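Local coordinates for NDP-rhamnosyltransferase (Saccharopolyspora spinosa, PDB 3TSA), which is a glycosyltransferase of the two-domain GT-B kind, also called SpnG and related to the erythromycin biosynthesis protein CIII family, at residues 218-223 / 252-257; 143-148 / 185-190; 21-26 / 47-52. All blocks are in the same frame, centred on the assembly; numbering follows the deposited sequence.

Overall arrangement
Along the chain contact 3 comes first, then contact 2, then contact 1. Contacts 3 and 2 belong to the N-terminal half of the GT-B fold: contact 3 joins a helix to the turn before the edge strand of its parallel sheet, at the dimer interface, while contact 2 ties together two loops that follow later strands and face the C-terminal half. Contact 1 is a pair of strands within the second sheet. Centre to centre, contact 1 lies about 28 Å from contact 2 and about 32 Å from contact 3, and contacts 2 and 3 about 25 Å apart. A bound magnesium ion lies about 5 Å from the side chain of Q187, in contact 2.

Contact 1 of 3, residues 218-223 / 252-257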
ATOM      1  N   ALA A 218      -3.050  33.013  -9.805  1.00 16.06           N
ATOM      2  CA  ALA A 218      -3.792  33.248  -8.572  1.00 13.01           C
ATOM      3  C   ALA A 218      -2.978  32.794  -7.374  1.00 14.33           C
ATOM      4  O   ALA A 218      -2.005  32.051  -7.546  1.00 14.38           O
ATOM      5  CB  ALA A 218      -5.134  32.489  -8.573  1.00 15.31           C
ATOM      6  N   ARG A 219      -3.399  33.212  -6.193  1.00 12.74           N
ATOM      7  CA  ARG A 219      -2.713  32.789  -4.916  1.00 13.45           C
ATOM      8  C   ARG A 219      -3.467  31.551  -4.425  1.00 13.81           C
ATOM      9  O   ARG A 219      -4.635  31.664  -3.935  1.00 15.22           O
ATOM     10  CB  ARG A 219      -2.907  33.933  -3.901  1.00 14.75           C
ATOM     11  CG  ARG A 219      -2.599  35.317  -4.488  1.00 13.06           C
ATOM     12  CD  ARG A 219      -1.108  35.308  -5.105  1.00 14.99           C
ATOM     13  NE  ARG A 219      -0.062  35.144  -4.070  1.00 17.71           N
ATOM     14  CZ  ARG A 219       0.284  36.046  -3.150  1.00 16.38           C
ATOM     15  NH1 ARG A 219       1.295  35.793  -2.302  1.00 14.55           N
ATOM     16  NH2 ARG A 219      -0.332  37.222  -3.086  1.00 15.61           N
ATOM     17  N   ARG A 220      -2.866  30.378  -4.595  1.00 12.92           N
ATOM     18  CA  ARG A 220      -3.621  29.156  -4.367  1.00 13.14           C
ATOM     19  C   ARG A 220      -3.565  28.784  -2.876  1.00 14.78           C
ATOM     20  O   ARG A 220      -2.476  28.648  -2.285  1.00 13.40           O
ATOM     21  CB  ARG A 220      -3.034  28.035  -5.235  1.00 15.48           C
ATOM     22  CG  ARG A 220      -3.823  26.767  -5.149  1.00 17.46           C
ATOM     23  CD  ARG A 220      -3.429  25.759  -6.297  1.00 17.48           C
ATOM     24  NE  ARG A 220      -3.849  26.149  -7.630  1.00 15.81           N
ATOM     25  CZ  ARG A 220      -3.463  25.507  -8.729  1.00 22.67           C
ATOM     26  NH1 ARG A 220      -2.661  24.471  -8.606  1.00 20.29           N
ATOM     27  NH2 ARG A 220      -3.830  25.902  -9.927  1.00 27.41           N
ATOM     28  N   VAL A 221      -4.727  28.652  -2.246  1.00 12.16           N
ATOM     29  CA  VAL A 221      -4.862  28.342  -0.842  1.00 12.07           C
ATOM     30  C   VAL A 221      -5.630  27.034  -0.789  1.00 14.23           C
ATOM     31  O   VAL A 221      -6.746  26.940  -1.326  1.00 14.23           O
ATOM     32  CB  VAL A 221      -5.708  29.466  -0.188  1.00 11.92           C
ATOM     33  CG1 VAL A 221      -6.148  29.109   1.289  1.00 18.38           C
ATOM     34  CG2 VAL A 221      -4.896  30.770  -0.199  1.00 14.50           C
ATOM     35  N   CYS A 222      -5.080  25.995  -0.125  1.00 13.57           N
ATOM     36  CA  CYS A 222      -5.836  24.761   0.035  1.00 13.99           C
ATOM     37  C   CYS A 222      -6.535  24.732   1.415  1.00 13.67           C
ATOM     38  O   CYS A 222      -5.852  24.931   2.436  1.00 15.05           O
ATOM     39  CB  CYS A 222      -4.913  23.545  -0.118  1.00 13.78           C
ATOM     40  SG  CYS A 222      -5.662  21.923   0.241  1.00 16.55           S
ATOM     41  N   ILE A 223      -7.797  24.328   1.459  1.00 11.96           N
ATOM     42  CA  ILE A 223      -8.541  24.126   2.693  1.00 12.32           C
ATOM     43  C   ILE A 223      -8.762  22.643   2.763  1.00 14.55           C
ATOM     44  O   ILE A 223      -9.394  22.057   1.865  1.00 14.93           O
ATOM     45  CB  ILE A 223      -9.911  24.890   2.682  1.00 11.19           C
ATOM     46  CG1 ILE A 223      -9.657  26.383   2.598  1.00 13.18           C
ATOM     47  CG2 ILE A 223     -10.750  24.444   3.907  1.00 10.45           C
ATOM     48  CD1 ILE A 223     -11.008  27.123   2.214  1.00 13.80           C
ATOM     49  N   GLU A 252      -7.324  31.699  -5.115  1.00 16.60           N
ATOM     50  CA  GLU A 252      -8.029  30.559  -5.623  1.00 18.30           C
ATOM     51  C   GLU A 252      -8.044  29.531  -4.484  1.00 18.02           C
ATOM     52  O   GLU A 252      -7.014  29.114  -4.091  1.00 17.27           O
ATOM     53  CB  GLU A 252      -7.193  29.955  -6.771  1.00 20.55           C
ATOM     54  CG  GLU A 252      -7.877  28.780  -7.347  1.00 24.89           C
ATOM     55  CD  GLU A 252      -7.154  28.287  -8.586  1.00 35.64           C
ATOM     56  OE1 GLU A 252      -7.119  29.083  -9.599  1.00 31.57           O
ATOM     57  OE2 GLU A 252      -6.641  27.137  -8.524  1.00 32.00           O
ATOM     58  N   ALA A 253      -9.216  29.102  -4.051  1.00 18.48           N
ATOM     59  CA  ALA A 253      -9.377  28.129  -2.926  1.00 19.38           C
ATOM     60  C   ALA A 253      -9.477  26.713  -3.455  1.00 19.42           C
ATOM     61  O   ALA A 253     -10.299  26.455  -4.331  1.00 20.82           O
ATOM     62  CB  ALA A 253     -10.636  28.495  -2.105  1.00 19.86           C
ATOM     63  N   VAL A 254      -8.589  25.787  -3.062  1.00 18.62           N
ATOM     64  CA  VAL A 254      -8.759  24.383  -3.477  1.00 16.87           C
ATOM     65  C   VAL A 254      -9.303  23.678  -2.262  1.00 17.11           C
ATOM     66  O   VAL A 254      -8.644  23.672  -1.227  1.00 15.10           O
ATOM     67  CB  VAL A 254      -7.414  23.688  -3.960  1.00 18.26           C
ATOM     68  CG1 VAL A 254      -7.591  22.174  -4.180  1.00 19.01           C
ATOM     69  CG2 VAL A 254      -6.877  24.349  -5.233  1.00 18.65           C
ATOM     70  N   ILE A 255     -10.507  23.116  -2.367  1.00 16.27           N
ATOM     71  CA  ILE A 255     -11.194  22.611  -1.146  1.00 16.46           C
ATOM     72  C   ILE A 255     -11.148  21.098  -1.155  1.00 18.22           C
ATOM     73  O   ILE A 255     -11.666  20.423  -2.084  1.00 16.81           O
ATOM     74  CB  ILE A 255     -12.660  23.108  -1.040  1.00 16.63           C
ATOM     75  CG1 ILE A 255     -12.715  24.613  -0.880  1.00 17.82           C
ATOM     76  CG2 ILE A 255     -13.302  22.581   0.216  1.00 15.94           C
ATOM     77  CD1 ILE A 255     -14.030  25.227  -1.384  1.00 21.51           C
ATOM     78  N   ALA A 256     -10.469  20.554  -0.132  1.00 16.97           N
ATOM     79  CA  ALA A 256     -10.226  19.109  -0.007  1.00 18.60           C
ATOM     80  C   ALA A 256     -10.949  18.581   1.253  1.00 20.18           C
ATOM     81  O   ALA A 256     -10.410  18.709   2.371  1.00 21.46           O
ATOM     82  CB  ALA A 256      -8.696  18.806   0.043  1.00 19.15           C
ATOM     83  N   VAL A 257     -12.182  18.076   1.107  1.00 20.82           N
ATOM     84  CA  VAL A 257     -12.947  17.530   2.241  1.00 19.96           C
ATOM     85  C   VAL A 257     -13.526  16.204   1.775  1.00 20.17           C
ATOM     86  O   VAL A 257     -13.554  15.995   0.562  1.00 20.36           O
ATOM     87  CB  VAL A 257     -14.049  18.478   2.766  1.00 21.91           C
ATOM     88  CG1 VAL A 257     -13.411  19.826   3.164  1.00 22.08           C
ATOM     89  CG2 VAL A 257     -15.199  18.614   1.769  1.00 21.49           C
TER
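Strands 219-223 and 252-256 run parallel, 22° apart, joined by five backbone hydrogen bonds: R219 O takes E252 N, E252 O takes V221 N, V221 O takes V254 N, V254 O takes I223 N, and I223 O takes A256 N. The last is the shortest, 2.7 Å from A256 N to I223 O and almost straight. At the first, E252 N sits above the plane of the R219 carbonyl.

R220, C222, E252 and V254 share one face. R220 and E252 both start with CG anti to the backbone N and lie side by side, pointing the same way. A bend at chi3 (-70°) turns the guanidinium so that R220 NE meets E252 OE2 at 3.1 Å, a salt bridge whose hydrogen bond is weak; the two planes are 26° apart. R220 NH1 bonds instead to T286 OG1 and W211 O. V254 CG2 crosses the R220 chain obliquely, 3.9 Å from R220 CD. On the other face I223 CD1 touches I255 CG1 at 4.3 Å, under helix 236-246.

With helices 227-233 and 236-246 between the strands, this is the first beta-alpha-beta crossover of the Rossmann-like C-terminal sheet of a GT-B glycosyltransferase.

Contact 2 of 3, residues 143-148 / 185-190; sequences WGVDPT and SLQASD
The carboxamide of Q187 bonds to the backbone just before and just after V145, whose CA is 3.4 Å from Q187 OE1. Its OE1 accepts D146 N at 2.8 Å, in the carbonyl plane on a lone pair, while Q187 NE2 donates a hydrogen bond to G144 O at 3.1 Å, approaching from above the G144 carbonyl plane. A188 CB lies 3.5 Å from D146 O. Q187 gets there with CG anti to the backbone N and a bend at chi2 (57°), and its OE1 also takes A188 N at 2.9 Å, so two N-H groups grip one oxygen. NE2 has a second partner in D180 OD2, which would fix the flip of the amide.

Both segments are loops following strands of the N-terminal Rossmann-like sheet, 138-141 and 177-180, and face the C-terminal domain of the GT-B fold: V145 and L186 touch Y321 of helix 318-327, and N324 ND2 bonds to L186 O.

Farther out, water 1 donates to D146 O and D190 OD1. D146 forms an Asx turn: its OD1 accepts T148 N from above the carboxylate plane and T148 OG1 at 2.7 Å on the syn lone pair, while D146 OD2 pairs with R142.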
ATOM      1  N   TRP A 143       1.605   9.597  16.301  1.00 15.76           N
ATOM      2  CA  TRP A 143       1.148  10.138  14.994  1.00 14.74           C
ATOM      3  C   TRP A 143       1.663  11.559  14.754  1.00 16.40           C
ATOM      4  O   TRP A 143       1.668  12.063  13.606  1.00 17.45           O
ATOM      5  CB  TRP A 143      -0.377  10.051  14.903  1.00 16.87           C
ATOM      6  CG  TRP A 143      -0.982  10.992  15.918  1.00 19.44           C
ATOM      7  CD1 TRP A 143      -1.205  12.318  15.744  1.00 22.70           C
ATOM      8  CD2 TRP A 143      -1.239  10.706  17.273  1.00 21.47           C
ATOM      9  NE1 TRP A 143      -1.657  12.885  16.907  1.00 26.02           N
ATOM     10  CE2 TRP A 143      -1.695  11.920  17.873  1.00 25.38           C
ATOM     11  CE3 TRP A 143      -1.204   9.534  18.044  1.00 25.03           C
ATOM     12  CZ2 TRP A 143      -2.069  12.006  19.200  1.00 25.41           C
ATOM     13  CZ3 TRP A 143      -1.580   9.609  19.381  1.00 30.49           C
ATOM     14  CH2 TRP A 143      -2.012  10.859  19.953  1.00 31.82           C
ATOM     15  N   GLY A 144       2.106  12.223  15.818  1.00 15.11           N
ATOM     16  CA  GLY A 144       2.552  13.609  15.683  1.00 13.28           C
ATOM     17  C   GLY A 144       2.817  14.223  17.070  1.00 14.62           C
ATOM     18  O   GLY A 144       3.529  13.637  17.855  1.00 13.42           O
ATOM     19  N   VAL A 145       2.247  15.400  17.328  1.00 13.40           N
ATOM     20  CA  VAL A 145       2.365  16.026  18.668  1.00 12.78           C
ATOM     21  C   VAL A 145       1.667  15.095  19.671  1.00 12.84           C
ATOM     22  O   VAL A 145       0.586  14.533  19.370  1.00 15.03           O
ATOM     23  CB  VAL A 145       1.745  17.433  18.671  1.00 14.84           C
ATOM     24  CG1 VAL A 145       1.759  18.006  20.089  1.00 15.20           C
ATOM     25  CG2 VAL A 145       2.552  18.345  17.744  1.00 13.98           C
ATOM     26  N   ASP A 146       2.337  14.832  20.782  1.00 13.50           N
ATOM     27  CA  ASP A 146       1.861  13.774  21.744  1.00 11.96           C
ATOM     28  C   ASP A 146       1.614  14.488  23.066  1.00 12.79           C
ATOM     29  O   ASP A 146       2.563  14.760  23.795  1.00 14.87           O
ATOM     30  CB  ASP A 146       2.977  12.706  21.897  1.00 12.14           C
ATOM     31  CG  ASP A 146       2.595  11.595  22.907  1.00 14.96           C
ATOM     32  OD1 ASP A 146       1.504  11.674  23.554  1.00 15.02           O
ATOM     33  OD2 ASP A 146       3.358  10.635  23.025  1.00 17.47           O
ATOM     34  N   PRO A 147       0.314  14.790  23.410  1.00 14.78           N
ATOM     35  CA  PRO A 147       0.010  15.459  24.686  1.00 14.36           C
ATOM     36  C   PRO A 147      -0.455  14.472  25.743  1.00 16.42           C
ATOM     37  O   PRO A 147      -1.240  14.834  26.616  1.00 16.86           O
ATOM     38  CB  PRO A 147      -1.159  16.390  24.328  1.00 16.77           C
ATOM     39  CG  PRO A 147      -1.576  16.060  22.998  1.00 15.25           C
ATOM     40  CD  PRO A 147      -0.835  14.804  22.494  1.00 15.58           C
ATOM     41  N   THR A 148       0.022  13.231  25.656  1.00 15.66           N
ATOM     42  CA  THR A 148      -0.494  12.202  26.586  1.00 16.47           C
ATOM     43  C   THR A 148       0.152  12.126  27.926  1.00 16.88           C
ATOM     44  O   THR A 148      -0.393  11.465  28.798  1.00 17.26           O
ATOM     45  CB  THR A 148      -0.573  10.782  25.935  1.00 15.11           C
ATOM     46  OG1 THR A 148       0.736  10.262  25.672  1.00 15.22           O
ATOM     47  CG2 THR A 148      -1.485  10.814  24.726  1.00 16.60           C
ATOM     48  N   SER A 185      11.317  20.315  17.285  1.00 13.01           N
ATOM     49  CA  SER A 185      11.098  21.689  17.839  1.00 12.66           C
ATOM     50  C   SER A 185       9.615  21.864  18.146  1.00 13.39           C
ATOM     51  O   SER A 185       9.282  22.764  18.919  1.00 13.35           O
ATOM     52  CB  SER A 185      11.547  22.812  16.874  1.00 11.98           C
ATOM     53  OG  SER A 185      10.728  22.775  15.698  1.00 12.23           O
ATOM     54  N   LEU A 186       8.731  21.058  17.535  1.00 12.73           N
ATOM     55  CA  LEU A 186       7.255  21.221  17.789  1.00 12.45           C
ATOM     56  C   LEU A 186       6.696  20.235  18.784  1.00 13.23           C
ATOM     57  O   LEU A 186       5.511  20.335  19.134  1.00 13.15           O
ATOM     58  CB  LEU A 186       6.458  21.005  16.483  1.00 10.31           C
ATOM     59  CG  LEU A 186       6.917  21.921  15.331  1.00 11.06           C
ATOM     60  CD1 LEU A 186       6.165  21.491  14.100  1.00 13.46           C
ATOM     61  CD2 LEU A 186       6.637  23.426  15.652  1.00 11.66           C
ATOM     62  N   GLN A 187       7.482  19.281  19.299  1.00 12.65           N
ATOM     63  CA  GLN A 187       6.870  18.253  20.121  1.00 12.16           C
ATOM     64  C   GLN A 187       6.575  18.802  21.509  1.00 12.77           C
ATOM     65  O   GLN A 187       7.298  19.682  21.987  1.00 13.61           O
ATOM     66  CB  GLN A 187       7.841  17.035  20.130  1.00 11.13           C
ATOM     67  CG  GLN A 187       7.318  15.753  20.944  1.00 11.68           C
ATOM     68  CD  GLN A 187       5.999  15.307  20.391  1.00 12.68           C
ATOM     69  OE1 GLN A 187       4.972  15.816  20.812  1.00 13.40           O
ATOM     70  NE2 GLN A 187       6.008  14.353  19.494  1.00 12.38           N
ATOM     71  N   ALA A 188       5.480  18.352  22.166  1.00 12.40           N
ATOM     72  CA  ALA A 188       5.132  18.759  23.503  1.00 14.32           C
ATOM     73  C   ALA A 188       6.328  18.549  24.450  1.00 15.11           C
ATOM     74  O   ALA A 188       7.018  17.481  24.419  1.00 13.24           O
ATOM     75  CB  ALA A 188       3.902  17.941  23.998  1.00 14.04           C
ATOM     76  N   SER A 189       6.568  19.578  25.266  1.00 16.61           N
ATOM     77  CA  SER A 189       7.748  19.520  26.129  1.00 17.63           C
ATOM     78  C   SER A 189       7.757  18.331  27.061  1.00 17.61           C
ATOM     79  O   SER A 189       8.831  17.848  27.406  1.00 19.20           O
ATOM     80  CB  SER A 189       7.921  20.837  26.914  1.00 21.29           C
ATOM     81  OG  SER A 189       6.765  21.156  27.670  1.00 26.76           O
ATOM     82  N   ASP A 190       6.605  17.816  27.474  1.00 15.17           N
ATOM     83  CA  ASP A 190       6.582  16.692  28.409  1.00 15.43           C
ATOM     84  C   ASP A 190       6.446  15.301  27.835  1.00 15.09           C
ATOM     85  O   ASP A 190       6.276  14.292  28.581  1.00 15.38           O
ATOM     86  CB  ASP A 190       5.512  16.941  29.523  1.00 16.56           C
ATOM     87  CG  ASP A 190       4.155  17.008  28.994  1.00 21.41           C
ATOM     88  OD1 ASP A 190       3.963  16.900  27.750  1.00 19.14           O
ATOM     89  OD2 ASP A 190       3.232  17.159  29.828  1.00 18.29           O
TER
HETATM   90  O   HOH W   1       3.002  14.633  26.503  1.00 17.84           O

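Contact 3 of 3, residues 21-26 / 47-52; sequences LCWALQ and AGLTTA
Helix 19-27 of the N-terminal Rossmann-like domain meets the turn that leads from helix 38-46 into strand 50-53, the edge strand of the parallel sheet within this chain. The turn is a Schellman motif, in which G48 takes the positive phi (82°) that ends the helix.

One direct hydrogen bond joins the segments. W23 CG is anti to its carbonyl carbon, and the indole projects out from the helix toward the 47-49 turn, where NE1 points at A47 O, 2.9 Å away. The bond is nearly straight (170°), and the oxygen lies at the ring edge in the indole plane, while NE1 lies in the plane of the A47 carbonyl. The in-plane bond restrains the turn of the indole, whose surroundings include Y202, edge-to-face, and W23 of the second subunit, stacked on it.

Apolar contact comes from L49, whose forked end reaches the helix between C22, W23 and Q26. Its CD1 is 4.0 Å from C22 CB. The other branch, CD2, sits 4.3 Å from W23 CD1, oblique to the ring, and 3.8 Å from Q26 OE1, where the two side chains cross obliquely. C22 packs behind on V6 of strand 3-7.

At the subunit boundary, T50 and T51 pair in parallel with a strand of the second subunit, so the sheet continues across the interface, and Q26 also packs against W23 of that subunit.

Two waters join the amide of Q26, a side chain extended beyond CG, to the backbone of the turn. Water 3 donates to Q26 OE1 at 2.8 Å and to G48 O at 2.7 Å. Water 2 accepts from Q26 NE2 at 2.8 Å and from T50 N at 2.7 Å.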
ATOM      1  N   LEU A  21       5.584   3.082   7.277  1.00 13.27           N
ATOM      2  CA  LEU A  21       6.382   2.120   8.050  1.00 13.22           C
ATOM      3  C   LEU A  21       5.911   0.665   7.776  1.00 15.21           C
ATOM      4  O   LEU A  21       6.735  -0.269   7.676  1.00 13.06           O
ATOM      5  CB  LEU A  21       6.303   2.430   9.565  1.00 14.58           C
ATOM      6  CG  LEU A  21       7.195   1.574  10.457  1.00 17.66           C
ATOM      7  CD1 LEU A  21       8.707   1.575  10.076  1.00 20.96           C
ATOM      8  CD2 LEU A  21       7.070   2.078  11.905  1.00 18.36           C
ATOM      9  N   CYS A  22       4.599   0.469   7.694  1.00 15.60           N
ATOM     10  CA  CYS A  22       4.048  -0.873   7.400  1.00 15.04           C
ATOM     11  C   CYS A  22       4.600  -1.327   6.034  1.00 15.72           C
ATOM     12  O   CYS A  22       4.962  -2.532   5.889  1.00 14.50           O
ATOM     13  CB  CYS A  22       2.520  -0.840   7.360  1.00 12.56           C
ATOM     14  SG  CYS A  22       1.839  -0.717   9.024  1.00 15.88           S
ATOM     15  N   TRP A  23       4.656  -0.399   5.069  1.00 16.65           N
ATOM     16  CA  TRP A  23       5.074  -0.725   3.705  1.00 17.02           C
ATOM     17  C   TRP A  23       6.571  -0.970   3.750  1.00 15.19           C
ATOM     18  O   TRP A  23       7.019  -1.862   3.070  1.00 14.63           O
ATOM     19  CB  TRP A  23       4.965   0.452   2.818  1.00 20.30           C
ATOM     20  CG  TRP A  23       3.660   0.744   2.302  1.00 22.02           C
ATOM     21  CD1 TRP A  23       2.558  -0.133   2.198  1.00 20.43           C
ATOM     22  CD2 TRP A  23       3.270   2.001   1.739  1.00 29.27           C
ATOM     23  NE1 TRP A  23       1.518   0.579   1.626  1.00 26.18           N
ATOM     24  CE2 TRP A  23       1.934   1.868   1.313  1.00 27.24           C
ATOM     25  CE3 TRP A  23       3.948   3.252   1.524  1.00 24.71           C
ATOM     26  CZ2 TRP A  23       1.246   2.964   0.673  1.00 24.80           C
ATOM     27  CZ3 TRP A  23       3.249   4.309   1.016  1.00 24.67           C
ATOM     28  CH2 TRP A  23       1.902   4.165   0.599  1.00 22.48           C
ATOM     29  N   ALA A  24       7.341  -0.156   4.518  1.00 14.91           N
ATOM     30  CA  ALA A  24       8.800  -0.409   4.694  1.00 14.65           C
ATOM     31  C   ALA A  24       9.054  -1.839   5.189  1.00 14.40           C
ATOM     32  O   ALA A  24       9.979  -2.478   4.713  1.00 13.23           O
ATOM     33  CB  ALA A  24       9.427   0.578   5.709  1.00 13.67           C
ATOM     34  N   LEU A  25       8.272  -2.275   6.184  1.00 13.96           N
ATOM     35  CA  LEU A  25       8.357  -3.617   6.771  1.00 14.22           C
ATOM     36  C   LEU A  25       8.120  -4.671   5.676  1.00 15.18           C
ATOM     37  O   LEU A  25       8.952  -5.563   5.510  1.00 14.34           O
ATOM     38  CB  LEU A  25       7.360  -3.763   7.956  1.00 12.88           C
ATOM     39  CG  LEU A  25       7.906  -3.029   9.189  1.00 14.26           C
ATOM     40  CD1 LEU A  25       6.774  -2.758  10.157  1.00 15.17           C
ATOM     41  CD2 LEU A  25       8.998  -3.869   9.887  1.00 14.99           C
ATOM     42  N   GLN A  26       7.028  -4.546   4.900  1.00 14.10           N
ATOM     43  CA  GLN A  26       6.687  -5.579   3.920  1.00 15.63           C
ATOM     44  C   GLN A  26       7.716  -5.518   2.793  1.00 14.35           C
ATOM     45  O   GLN A  26       8.105  -6.572   2.283  1.00 18.00           O
ATOM     46  CB  GLN A  26       5.272  -5.310   3.407  1.00 14.10           C
ATOM     47  CG  GLN A  26       4.281  -5.595   4.563  1.00 14.98           C
ATOM     48  CD  GLN A  26       2.806  -5.693   4.089  1.00 19.62           C
ATOM     49  OE1 GLN A  26       2.464  -5.239   3.042  1.00 23.91           O
ATOM     50  NE2 GLN A  26       2.013  -6.404   4.847  1.00 17.68           N
ATOM     51  N   ALA A  47      -4.807   1.010   1.746  1.00 15.45           N
ATOM     52  CA  ALA A  47      -3.299   1.115   1.760  1.00 14.08           C
ATOM     53  C   ALA A  47      -2.498  -0.146   1.309  1.00 13.27           C
ATOM     54  O   ALA A  47      -1.270  -0.252   1.351  1.00 13.04           O
ATOM     55  CB  ALA A  47      -2.808   1.539   3.143  1.00 13.60           C
ATOM     56  N   GLY A  48      -3.365  -1.080   0.891  1.00 13.23           N
ATOM     57  CA  GLY A  48      -2.909  -2.359   0.370  1.00 14.42           C
ATOM     58  C   GLY A  48      -2.577  -3.339   1.496  1.00 14.43           C
ATOM     59  O   GLY A  48      -1.855  -4.318   1.322  1.00 16.87           O
ATOM     60  N   LEU A  49      -3.030  -3.017   2.696  1.00 13.24           N
ATOM     61  CA  LEU A  49      -2.679  -3.810   3.854  1.00 14.16           C
ATOM     62  C   LEU A  49      -3.680  -4.866   4.185  1.00 13.96           C
ATOM     63  O   LEU A  49      -4.845  -4.824   3.726  1.00 18.08           O
ATOM     64  CB  LEU A  49      -2.418  -2.934   5.096  1.00 13.20           C
ATOM     65  CG  LEU A  49      -1.263  -1.978   4.795  1.00 15.77           C
ATOM     66  CD1 LEU A  49      -1.175  -0.905   5.874  1.00 16.28           C
ATOM     67  CD2 LEU A  49       0.096  -2.672   4.620  1.00 16.53           C
ATOM     68  N   THR A  50      -3.235  -5.842   4.988  1.00 12.67           N
ATOM     69  CA  THR A  50      -4.187  -6.864   5.448  1.00 12.80           C
ATOM     70  C   THR A  50      -4.567  -6.673   6.930  1.00 13.17           C
ATOM     71  O   THR A  50      -3.754  -6.188   7.727  1.00 15.62           O
ATOM     72  CB  THR A  50      -3.652  -8.311   5.208  1.00 13.68           C
ATOM     73  OG1 THR A  50      -2.439  -8.462   5.887  1.00 18.86           O
ATOM     74  CG2 THR A  50      -3.451  -8.526   3.702  1.00 13.38           C
ATOM     75  N   THR A  51      -5.750  -7.191   7.252  1.00 14.87           N
ATOM     76  CA  THR A  51      -6.378  -6.999   8.561  1.00 14.60           C
ATOM     77  C   THR A  51      -6.785  -8.268   9.285  1.00 16.10           C
ATOM     78  O   THR A  51      -6.948  -9.365   8.698  1.00 15.18           O
ATOM     79  CB  THR A  51      -7.627  -6.096   8.467  1.00 13.60           C
ATOM     80  OG1 THR A  51      -8.614  -6.692   7.605  1.00 16.32           O
ATOM     81  CG2 THR A  51      -7.253  -4.687   8.013  1.00 15.65           C
ATOM     82  N   ALA A  52      -6.842  -8.133  10.601  1.00 15.52           N
ATOM     83  CA  ALA A  52      -7.512  -9.114  11.435  1.00 17.00           C
ATOM     84  C   ALA A  52      -8.690  -8.343  12.031  1.00 17.93           C
ATOM     85  O   ALA A  52      -8.512  -7.268  12.606  1.00 19.29           O
ATOM     86  CB  ALA A  52      -6.595  -9.625  12.508  1.00 17.27           C
TER
HETATM   87  O   HOH W   2      -0.695  -6.432   5.591  1.00 20.54           O
HETATM   88  O   HOH W   3      -0.125  -6.027   2.512  1.00 21.16           O